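Local coordinates for protein hydrolase (Rhizobium meliloti, PDB 5HOE) that acts as an octameric carbohydrate acetylesterase of the GDSL-like (SGNH hydrolase) family, probably removing acetyl groups by ester hydrolysis, at residues L26-P32 with G204-L210; L98-M104 with P146-V151; T107-Y113 with G166-G171. All coordinates share one frame. Numbering follows the deposited sequence.

How the interactions relate
From the N terminus, the chain leaves strand 17-23 and enters the short helix 25-28, whose last three residues begin segment 26-32; this meets 204-210, the loop leading into the C-terminal helix 212-229, so interaction 1 closes a long loop holding both other contacts. Within it, strand 100-104 pairs with strand 147-151 in interaction 2, and the loop 107-113 that follows the first strand meets 166-171, beyond the second, in interaction 3. These two cross, their segments alternating along the sequence. Interaction 2 lies in the parallel sheet, whereas interactions 1 and 3 bring loops together around one phosphate ion and touch through Ile-208 and Phe-168. Met-104 of interaction 2 packs on Leu-26 and Thr-27.

Interaction 1. Residues L26-P32 with G204-L210; sequences LTWGWIP and GIDGIHL. With PO4 (phosphate ion), chain E.
Residues 26-28 finish a short helix, which Gly-29 ends by leaving helical angles with phi/psi of 105/52°; Trp-30 to Pro-32 then run on extended. Residues 204-210 form a loop with a type I turn from Gly-204 to Gly-207, closed by Gly-207 N to Gly-204 O (3.0 Å), and Gly-204 N also donates to His-209 O (2.8 Å). The backbones come nearest at Pro-32 and Gly-204, with CA atoms 5.5 Å apart. Asp-206 (chi1 p) accepts through OD1 from Ile-208 N (3.0 Å), an Asx turn, and from His-209 N (2.9 Å), which extends it to an Asx motif; its OD2 accepts from His-209 ND1 (2.6 Å). With Ser-25 just before this contact, the pair has charge-relay geometry consistent with the Ser-His-Asp triad of SGNH hydrolases. A phosphate ion, probably from the crystallisation liquor, occupies this site, its O3 accepting from His-209 NE2 (2.6 Å); the backbone N of Ser-25 and of Ala-69 and the side chain of Asn-108 also donate to it. His-209 (chi1 m) lies face-to-face with the five-membered ring of Trp-30 (chi1 t), centroids 3.5 Å apart and planes at 18°. One water bridges Trp-30 NE1 (2.9 Å) and Asp-206 OD2 (2.7 Å); another links Trp-30 O (2.8 Å) to Leu-210 N (3.0 Å). Pro-32 packs on the start of the turn, its CG 3.7 Å from Gly-204 CA, and its CD lies 3.3 Å from Leu-210 O. A CB on Gly-204 would clash with Pro-32 CG and with His-209 O. Leu-26 CD2 reaches Leu-210 CG at 4.0 Å.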
loop_
_atom_site.group_PDB
_atom_site.type_symbol
_atom_site.label_atom_id
_atom_site.label_comp_id
_atom_site.label_asym_id
_atom_site.label_seq_id
_atom_site.Cartn_x
_atom_site.Cartn_y
_atom_site.Cartn_z
ATOM N N LEU A 26 9.313 -31.065 1.143
ATOM C CA LEU A 26 9.909 -32.239 0.509
ATOM C C LEU A 26 11.406 -32.054 0.314
ATOM O O LEU A 26 12.155 -33.041 0.285
ATOM C CB LEU A 26 9.272 -32.523 -0.848
ATOM C CG LEU A 26 7.758 -32.649 -0.901
ATOM C CD1 LEU A 26 7.286 -32.812 -2.350
ATOM C CD2 LEU A 26 7.299 -33.786 -0.007
ATOM N N THR A 27 11.854 -30.800 0.190
ATOM C CA THR A 27 13.265 -30.467 0.031
ATOM C C THR A 27 13.929 -30.188 1.377
ATOM O O THR A 27 15.047 -30.655 1.626
ATOM C CB THR A 27 13.393 -29.286 -0.936
ATOM O OG1 THR A 27 12.890 -29.686 -2.230
ATOM C CG2 THR A 27 14.831 -28.864 -1.097
ATOM N N TRP A 28 13.257 -29.447 2.256
ATOM C CA TRP A 28 13.745 -29.275 3.629
ATOM C C TRP A 28 13.965 -30.626 4.312
ATOM O O TRP A 28 14.968 -30.830 5.008
ATOM C CB TRP A 28 12.752 -28.429 4.440
ATOM C CG TRP A 28 13.218 -28.149 5.857
ATOM C CD1 TRP A 28 14.185 -27.262 6.235
ATOM C CD2 TRP A 28 12.741 -28.762 7.068
ATOM N NE1 TRP A 28 14.341 -27.280 7.597
ATOM C CE2 TRP A 28 13.483 -28.203 8.135
ATOM C CE3 TRP A 28 11.776 -29.746 7.356
ATOM C CZ2 TRP A 28 13.281 -28.571 9.461
ATOM C CZ3 TRP A 28 11.588 -30.116 8.683
ATOM C CH2 TRP A 28 12.344 -29.531 9.718
ATOM N N GLY A 29 13.035 -31.564 4.119
ATOM C CA GLY A 29 13.191 -32.906 4.659
ATOM C C GLY A 29 12.319 -33.170 5.868
ATOM O O GLY A 29 12.800 -33.647 6.904
ATOM N N TRP A 30 11.027 -32.891 5.730
ATOM C CA TRP A 30 10.044 -33.132 6.782
ATOM C C TRP A 30 9.838 -34.636 6.979
ATOM O O TRP A 30 9.389 -35.335 6.066
ATOM C CB TRP A 30 8.728 -32.477 6.368
ATOM C CG TRP A 30 7.573 -32.621 7.323
ATOM C CD1 TRP A 30 6.881 -33.746 7.603
ATOM C CD2 TRP A 30 6.955 -31.571 8.072
ATOM N NE1 TRP A 30 5.878 -33.478 8.507
ATOM C CE2 TRP A 30 5.909 -32.145 8.816
ATOM C CE3 TRP A 30 7.208 -30.200 8.205
ATOM C CZ2 TRP A 30 5.104 -31.397 9.677
ATOM C CZ3 TRP A 30 6.426 -29.463 9.067
ATOM C CH2 TRP A 30 5.381 -30.062 9.791
ATOM N N ILE A 31 10.056 -35.113 8.191
ATOM C CA ILE A 31 9.850 -36.533 8.484
ATOM C C ILE A 31 8.375 -36.766 8.773
ATOM O O ILE A 31 7.843 -36.195 9.729
ATOM C CB ILE A 31 10.684 -36.987 9.695
ATOM C CG1 ILE A 31 12.173 -36.756 9.449
ATOM C CG2 ILE A 31 10.419 -38.484 9.974
ATOM C CD1 ILE A 31 13.042 -37.020 10.691
ATOM N N PRO A 32 7.675 -37.597 8.015
ATOM C CA PRO A 32 6.262 -37.822 8.330
ATOM C C PRO A 32 6.109 -38.540 9.660
ATOM O O PRO A 32 6.854 -39.471 9.963
ATOM C CB PRO A 32 5.757 -38.671 7.156
ATOM C CG PRO A 32 6.965 -39.263 6.542
ATOM C CD PRO A 32 8.140 -38.395 6.858
ATOM N N GLY A 204 4.715 -41.254 2.696
ATOM C CA GLY A 204 4.718 -40.997 4.126
ATOM C C GLY A 204 3.351 -41.212 4.751
ATOM O O GLY A 204 2.316 -41.076 4.098
ATOM N N ILE A 205 3.358 -41.532 6.054
ATOM C CA ILE A 205 2.124 -41.900 6.754
ATOM C C ILE A 205 1.095 -40.771 6.719
ATOM O O ILE A 205 -0.113 -41.026 6.800
ATOM C CB ILE A 205 2.417 -42.397 8.192
ATOM C CG1 ILE A 205 1.121 -42.777 8.916
ATOM C CG2 ILE A 205 3.196 -41.348 8.981
ATOM C CD1 ILE A 205 0.212 -43.714 8.123
ATOM N N ASP A 206 1.542 -39.518 6.598
ATOM C CA ASP A 206 0.611 -38.395 6.579
ATOM C C ASP A 206 -0.030 -38.124 5.215
ATOM O O ASP A 206 -0.934 -37.288 5.155
ATOM C CB ASP A 206 1.253 -37.113 7.150
ATOM C CG ASP A 206 2.517 -36.678 6.407
ATOM O OD1 ASP A 206 2.788 -37.163 5.276
ATOM O OD2 ASP A 206 3.234 -35.798 6.948
ATOM N N GLY A 207 0.372 -38.825 4.138
ATOM C CA GLY A 207 -0.152 -38.592 2.806
ATOM C C GLY A 207 0.448 -37.403 2.072
ATOM O O GLY A 207 -0.050 -37.050 0.990
ATOM N N ILE A 208 1.497 -36.769 2.627
ATOM C CA ILE A 208 2.078 -35.535 2.082
ATOM C C ILE A 208 3.596 -35.676 1.913
ATOM O O ILE A 208 4.156 -35.320 0.877
ATOM C CB ILE A 208 1.748 -34.331 2.994
ATOM C CG1 ILE A 208 0.242 -34.090 3.060
ATOM C CG2 ILE A 208 2.445 -33.068 2.491
ATOM C CD1 ILE A 208 -0.209 -33.383 4.309
ATOM N N HIS A 209 4.274 -36.198 2.929
ATOM C CA HIS A 209 5.724 -36.228 2.940
ATOM C C HIS A 209 6.246 -37.621 2.588
ATOM O O HIS A 209 5.477 -38.547 2.300
ATOM C CB HIS A 209 6.228 -35.680 4.276
ATOM C CG HIS A 209 5.677 -34.326 4.608
ATOM N ND1 HIS A 209 4.670 -34.134 5.530
ATOM C CD2 HIS A 209 5.972 -33.101 4.116
ATOM C CE1 HIS A 209 4.385 -32.841 5.602
ATOM N NE2 HIS A 209 5.141 -32.199 4.736
ATOM N N LEU A 210 7.579 -37.750 2.558
ATOM C CA LEU A 210 8.246 -38.914 1.980
ATOM C C LEU A 210 9.141 -39.615 2.996
ATOM O O LEU A 210 9.637 -39.010 3.948
ATOM C CB LEU A 210 9.086 -38.498 0.764
ATOM C CG LEU A 210 8.499 -37.557 -0.285
ATOM C CD1 LEU A 210 9.588 -37.148 -1.257
ATOM C CD2 LEU A 210 7.368 -38.249 -0.977
HETATM P P PO4 E . 4.586 -28.924 3.288
HETATM O O1 PO4 E . 5.584 -28.100 2.525
HETATM O O2 PO4 E . 3.949 -29.922 2.358
HETATM O O3 PO4 E . 5.069 -29.589 4.553
HETATM O O4 PO4 E . 3.541 -28.051 3.905
HETATM O O HOH W 1 9.132 -35.229 3.273
HETATM O O HOH W 2 4.003 -35.487 9.522
#

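Interaction 2. Residues L98-M104 with P146-V151; sequences LDLVIIM and PKVLVV
Five backbone hydrogen bonds zip two parallel strands together: Lys-147 N to Asp-99 O (3.0 Å), Val-101 N to Lys-147 O (2.9 Å), Leu-149 N to Val-101 O (2.9 Å), Ile-103 N to Leu-149 O (3.0 Å) and Val-151 N to Ile-103 O (2.9 Å). The register sets Leu-100 beside Lys-147 and Ile-102 beside Leu-149, CA atoms 4.6 and 4.7 Å apart; the strand axes approach to 4.7 Å at 17°. On one face Ile-102 CG2 meets Val-151 CG2 at 3.6 Å, and Leu-100 CD1 meets Leu-149 CB at 4.1 Å; on the other, Ile-103 CD1 lies 4.2 Å from Val-148 CG1. Pro-146 CG packs 3.8 Å from Leu-98 CB. Strand 100-104 is the middle one of the five-stranded parallel, flavodoxin-like SGNH sheet, and strand 147-152 lies between it and 192-195; both are sandwiched: helix 118-133 packs on Val-101, Ile-103, Val-148 and Val-150, helix 212-229 on Leu-100, Ile-102 and Lys-147, while strand 17-23 hydrogen-bonds to 100-104.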
loop_
_atom_site.group_PDB
_atom_site.type_symbol
_atom_site.label_atom_id
_atom_site.label_comp_id
_atom_site.label_asym_id
_atom_site.label_seq_id
_atom_site.Cartn_x
_atom_site.Cartn_y
_atom_site.Cartn_z
ATOM N N LEU A 98 25.936 -19.868 -10.409
ATOM C CA LEU A 98 25.112 -21.070 -10.376
ATOM C C LEU A 98 25.045 -21.663 -11.771
ATOM O O LEU A 98 24.807 -20.941 -12.743
ATOM C CB LEU A 98 23.684 -20.761 -9.899
ATOM C CG LEU A 98 23.492 -20.377 -8.428
ATOM C CD1 LEU A 98 22.057 -19.973 -8.230
ATOM C CD2 LEU A 98 23.860 -21.539 -7.499
ATOM N N ASP A 99 25.234 -22.979 -11.861
ATOM C CA ASP A 99 25.065 -23.694 -13.119
ATOM C C ASP A 99 23.635 -24.169 -13.344
ATOM O O ASP A 99 23.202 -24.259 -14.497
ATOM C CB ASP A 99 26.020 -24.896 -13.172
ATOM C CG ASP A 99 27.472 -24.483 -13.105
ATOM O OD1 ASP A 99 27.978 -24.299 -11.985
ATOM O OD2 ASP A 99 28.108 -24.352 -14.168
ATOM N N LEU A 100 22.889 -24.451 -12.275
ATOM C CA LEU A 100 21.570 -25.060 -12.381
ATOM C C LEU A 100 20.753 -24.706 -11.141
ATOM O O LEU A 100 21.274 -24.731 -10.018
ATOM C CB LEU A 100 21.698 -26.584 -12.472
ATOM C CG LEU A 100 20.375 -27.358 -12.533
ATOM C CD1 LEU A 100 19.574 -27.034 -13.806
ATOM C CD2 LEU A 100 20.632 -28.861 -12.443
ATOM N N VAL A 101 19.471 -24.406 -11.350
ATOM C CA VAL A 101 18.500 -24.253 -10.279
ATOM C C VAL A 101 17.458 -25.337 -10.476
ATOM O O VAL A 101 16.879 -25.446 -11.561
ATOM C CB VAL A 101 17.849 -22.862 -10.291
ATOM C CG1 VAL A 101 16.846 -22.730 -9.174
ATOM C CG2 VAL A 101 18.910 -21.782 -10.159
ATOM N N ILE A 102 17.271 -26.173 -9.449
ATOM C CA ILE A 102 16.238 -27.205 -9.426
ATOM C C ILE A 102 15.090 -26.678 -8.577
ATOM O O ILE A 102 15.304 -26.278 -7.426
ATOM C CB ILE A 102 16.774 -28.525 -8.839
ATOM C CG1 ILE A 102 18.030 -28.969 -9.597
ATOM C CG2 ILE A 102 15.697 -29.615 -8.905
ATOM C CD1 ILE A 102 18.725 -30.182 -9.025
ATOM N N ILE A 103 13.878 -26.667 -9.136
ATOM C CA ILE A 103 12.701 -26.123 -8.468
ATOM C C ILE A 103 11.674 -27.230 -8.331
ATOM O O ILE A 103 11.145 -27.711 -9.340
ATOM C CB ILE A 103 12.081 -24.952 -9.243
ATOM C CG1 ILE A 103 13.149 -23.921 -9.633
ATOM C CG2 ILE A 103 11.010 -24.309 -8.383
ATOM C CD1 ILE A 103 12.619 -22.756 -10.467
ATOM N N MET A 104 11.365 -27.618 -7.091
ATOM C CA MET A 104 10.302 -28.586 -6.827
ATOM C C MET A 104 9.303 -27.910 -5.884
ATOM O O MET A 104 9.509 -27.877 -4.667
ATOM C CB MET A 104 10.817 -29.911 -6.257
ATOM C CG MET A 104 9.675 -30.954 -6.168
ATOM S SD MET A 104 10.131 -32.682 -5.836
ATOM C CE MET A 104 11.028 -32.361 -4.351
ATOM N N PRO A 146 21.727 -19.304 -14.833
ATOM C CA PRO A 146 21.759 -20.765 -14.716
ATOM C C PRO A 146 20.755 -21.419 -15.645
ATOM O O PRO A 146 19.799 -20.795 -16.105
ATOM C CB PRO A 146 21.318 -21.008 -13.262
ATOM C CG PRO A 146 21.245 -19.696 -12.605
ATOM C CD PRO A 146 21.115 -18.672 -13.654
ATOM N N LYS A 147 20.961 -22.716 -15.874
ATOM C CA LYS A 147 19.905 -23.558 -16.417
ATOM C C LYS A 147 18.860 -23.840 -15.330
ATOM O O LYS A 147 19.079 -23.594 -14.131
ATOM C CB LYS A 147 20.495 -24.868 -16.948
ATOM C CG LYS A 147 21.412 -24.675 -18.158
ATOM C CD LYS A 147 22.040 -25.977 -18.606
ATOM C CE LYS A 147 22.680 -25.838 -19.996
ATOM N NZ LYS A 147 23.649 -24.712 -20.041
ATOM N N VAL A 148 17.710 -24.372 -15.753
ATOM C CA VAL A 148 16.579 -24.622 -14.861
ATOM C C VAL A 148 16.107 -26.058 -15.054
ATOM O O VAL A 148 15.902 -26.508 -16.190
ATOM C CB VAL A 148 15.405 -23.650 -15.109
ATOM C CG1 VAL A 148 14.243 -23.960 -14.166
ATOM C CG2 VAL A 148 15.854 -22.220 -14.906
ATOM N N LEU A 149 15.903 -26.771 -13.944
ATOM C CA LEU A 149 15.221 -28.060 -13.965
ATOM C C LEU A 149 13.935 -27.911 -13.160
ATOM O O LEU A 149 13.981 -27.739 -11.939
ATOM C CB LEU A 149 16.109 -29.161 -13.403
ATOM C CG LEU A 149 15.452 -30.536 -13.257
ATOM C CD1 LEU A 149 14.961 -31.103 -14.601
ATOM C CD2 LEU A 149 16.413 -31.499 -12.573
ATOM N N VAL A 150 12.795 -27.963 -13.854
ATOM C CA VAL A 150 11.480 -27.958 -13.218
ATOM C C VAL A 150 11.159 -29.386 -12.793
ATOM O O VAL A 150 11.226 -30.312 -13.608
ATOM C CB VAL A 150 10.415 -27.435 -14.199
ATOM C CG1 VAL A 150 9.012 -27.573 -13.615
ATOM C CG2 VAL A 150 10.702 -25.976 -14.574
ATOM N N VAL A 151 10.789 -29.578 -11.532
ATOM C CA VAL A 151 10.424 -30.895 -11.013
ATOM C C VAL A 151 8.976 -30.853 -10.580
ATOM O O VAL A 151 8.614 -30.099 -9.665
ATOM C CB VAL A 151 11.324 -31.321 -9.840
ATOM C CG1 VAL A 151 10.951 -32.711 -9.312
ATOM C CG2 VAL A 151 12.781 -31.296 -10.282
#

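Interaction 3. Residues T107-Y113 with G166-G171; sequences TNDTKSY and GMFGGG. With PO4 (phosphate ion), chain E.
The sequence Gly-Thr-Asn-Asp, of which 107-109 supplies the last three residues, corresponds to block III (the GxND motif) of SGNH hydrolases, whose asparagine typically contributes to the oxyanion hole. In keeping with that role, Asn-108 ND2 donates to O1 of the bound phosphate (2.9 Å), which Ser-25, Ala-69 and His-209 also hold. Behind this site a 3-10 turn at 108-110 carries the loop onto the end of helix 162-167, where Phe-168 is the first residue to leave helical angles. Thr-107 O accepts from Thr-110 N (3.1 Å) and Thr-110 OG1 (2.7 Å), and the register then pairs Lys-111 with Phe-168 and Ser-112 with Gly-169, CA atoms 4.4 and 4.9 Å apart. Ser-112 (chi1 p) clamps the helix end twice: its N donates to Met-167 O (2.8 Å) and its OG to Gly-166 O (2.9 Å). Lys-111, with chi1 m and the rest of its side chain fully extended, lays CG over the face of Phe-168, 4.0 Å from the ring centroid, and brings CE to 3.7 Å from Met-167 SD. The edge of the same ring faces oxygens: Phe-168 CD1 is 3.5 Å from Thr-110 OG1 and its CE1 3.6 Å from Thr-107 O. Gly-171 CA lies 3.4 Å from Thr-110 O, and a CB there would clash with Thr-110 OG1. Tyr-119 of a neighbouring subunit packs on Ser-112 and Met-167. A single water donates to both Thr-110 O and Gly-169 O, 2.7 Å from each.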
loop_
_atom_site.group_PDB
_atom_site.type_symbol
_atom_site.label_atom_id
_atom_site.label_comp_id
_atom_site.label_asym_id
_atom_site.label_seq_id
_atom_site.Cartn_x
_atom_site.Cartn_y
_atom_site.Cartn_z
ATOM N N THR A 107 2.981 -28.279 -4.538
ATOM C CA THR A 107 2.098 -29.026 -3.651
ATOM C C THR A 107 1.326 -28.092 -2.723
ATOM O O THR A 107 0.117 -28.262 -2.520
ATOM C CB THR A 107 2.892 -30.037 -2.837
ATOM O OG1 THR A 107 3.584 -30.928 -3.717
ATOM C CG2 THR A 107 1.960 -30.828 -1.914
ATOM N N ASN A 108 1.992 -27.069 -2.179
ATOM C CA ASN A 108 1.294 -26.229 -1.208
ATOM C C ASN A 108 0.298 -25.295 -1.867
ATOM O O ASN A 108 -0.684 -24.906 -1.223
ATOM C CB ASN A 108 2.289 -25.506 -0.311
ATOM C CG ASN A 108 3.010 -26.467 0.572
ATOM O OD1 ASN A 108 2.372 -27.341 1.184
ATOM N ND2 ASN A 108 4.327 -26.359 0.638
ATOM N N ASP A 109 0.487 -24.979 -3.145
ATOM C CA ASP A 109 -0.507 -24.190 -3.847
ATOM C C ASP A 109 -1.854 -24.910 -3.972
ATOM O O ASP A 109 -2.868 -24.252 -4.272
ATOM C CB ASP A 109 -0.036 -23.908 -5.268
ATOM C CG ASP A 109 1.258 -23.099 -5.359
ATOM O OD1 ASP A 109 2.267 -23.390 -4.660
ATOM O OD2 ASP A 109 1.278 -22.211 -6.236
ATOM N N THR A 110 -1.888 -26.238 -3.797
ATOM C CA THR A 110 -3.125 -27.009 -3.889
ATOM C C THR A 110 -3.952 -26.978 -2.609
ATOM O O THR A 110 -5.036 -27.575 -2.590
ATOM C CB THR A 110 -2.859 -28.480 -4.260
ATOM O OG1 THR A 110 -2.364 -29.219 -3.125
ATOM C CG2 THR A 110 -1.895 -28.608 -5.471
ATOM N N LYS A 111 -3.494 -26.305 -1.554
ATOM C CA LYS A 111 -4.262 -26.250 -0.317
ATOM C C LYS A 111 -5.620 -25.592 -0.537
ATOM O O LYS A 111 -5.794 -24.720 -1.399
ATOM C CB LYS A 111 -3.473 -25.502 0.755
ATOM C CG LYS A 111 -2.251 -26.276 1.300
ATOM C CD LYS A 111 -1.510 -25.459 2.343
ATOM C CE LYS A 111 -0.310 -26.198 2.919
ATOM N NZ LYS A 111 0.394 -25.372 3.927
ATOM N N SER A 112 -6.590 -26.045 0.266
ATOM C CA SER A 112 -7.986 -25.658 0.095
ATOM C C SER A 112 -8.161 -24.136 0.102
ATOM O O SER A 112 -8.858 -23.575 -0.752
ATOM C CB SER A 112 -8.809 -26.300 1.204
ATOM O OG SER A 112 -8.352 -25.857 2.483
ATOM N N TYR A 113 -7.536 -23.447 1.050
ATOM C CA TYR A 113 -7.773 -22.015 1.231
ATOM C C TYR A 113 -7.092 -21.134 0.180
ATOM O O TYR A 113 -7.327 -19.924 0.187
ATOM C CB TYR A 113 -7.356 -21.599 2.638
ATOM C CG TYR A 113 -5.931 -21.926 3.041
ATOM C CD1 TYR A 113 -4.880 -21.118 2.640
ATOM C CD2 TYR A 113 -5.641 -23.006 3.858
ATOM C CE1 TYR A 113 -3.565 -21.391 3.022
ATOM C CE2 TYR A 113 -4.342 -23.278 4.254
ATOM C CZ TYR A 113 -3.307 -22.469 3.836
ATOM O OH TYR A 113 -2.015 -22.748 4.233
ATOM N N GLY A 166 -8.449 -31.423 5.719
ATOM C CA GLY A 166 -9.053 -30.129 5.432
ATOM C C GLY A 166 -8.092 -29.186 4.735
ATOM O O GLY A 166 -8.468 -28.459 3.814
ATOM N N MET A 167 -6.835 -29.197 5.164
ATOM C CA MET A 167 -5.827 -28.311 4.593
ATOM C C MET A 167 -5.678 -28.532 3.096
ATOM O O MET A 167 -5.476 -27.577 2.343
ATOM C CB MET A 167 -4.485 -28.567 5.283
ATOM C CG MET A 167 -3.447 -27.534 5.007
ATOM S SD MET A 167 -1.858 -27.920 5.794
ATOM C CE MET A 167 -2.312 -27.858 7.540
ATOM N N PHE A 168 -5.780 -29.791 2.650
ATOM C CA PHE A 168 -5.587 -30.155 1.248
ATOM C C PHE A 168 -6.882 -30.534 0.526
ATOM O O PHE A 168 -6.835 -31.140 -0.555
ATOM C CB PHE A 168 -4.521 -31.248 1.120
ATOM C CG PHE A 168 -3.128 -30.728 1.337
ATOM C CD1 PHE A 168 -2.436 -30.123 0.299
ATOM C CD2 PHE A 168 -2.503 -30.838 2.569
ATOM C CE1 PHE A 168 -1.180 -29.620 0.500
ATOM C CE2 PHE A 168 -1.228 -30.336 2.757
ATOM C CZ PHE A 168 -0.562 -29.750 1.720
ATOM N N GLY A 169 -8.028 -30.131 1.059
ATOM C CA GLY A 169 -9.297 -30.352 0.377
ATOM C C GLY A 169 -9.294 -29.877 -1.060
ATOM O O GLY A 169 -8.945 -28.730 -1.335
ATOM N N GLY A 170 -9.661 -30.752 -1.990
ATOM C CA GLY A 170 -9.593 -30.431 -3.400
ATOM C C GLY A 170 -8.217 -30.550 -4.017
ATOM O O GLY A 170 -8.097 -30.424 -5.246
ATOM N N GLY A 171 -7.172 -30.775 -3.211
ATOM C CA GLY A 171 -5.818 -30.697 -3.723
ATOM C C GLY A 171 -5.334 -31.906 -4.471
ATOM O O GLY A 171 -4.477 -31.770 -5.345
HETATM P P PO4 E . 4.586 -28.924 3.288
HETATM O O1 PO4 E . 5.584 -28.100 2.525
HETATM O O2 PO4 E . 3.949 -29.922 2.358
HETATM O O3 PO4 E . 5.069 -29.589 4.553
HETATM O O4 PO4 E . 3.541 -28.051 3.905
HETATM O O HOH W 3 -7.694 -27.293 -3.221
#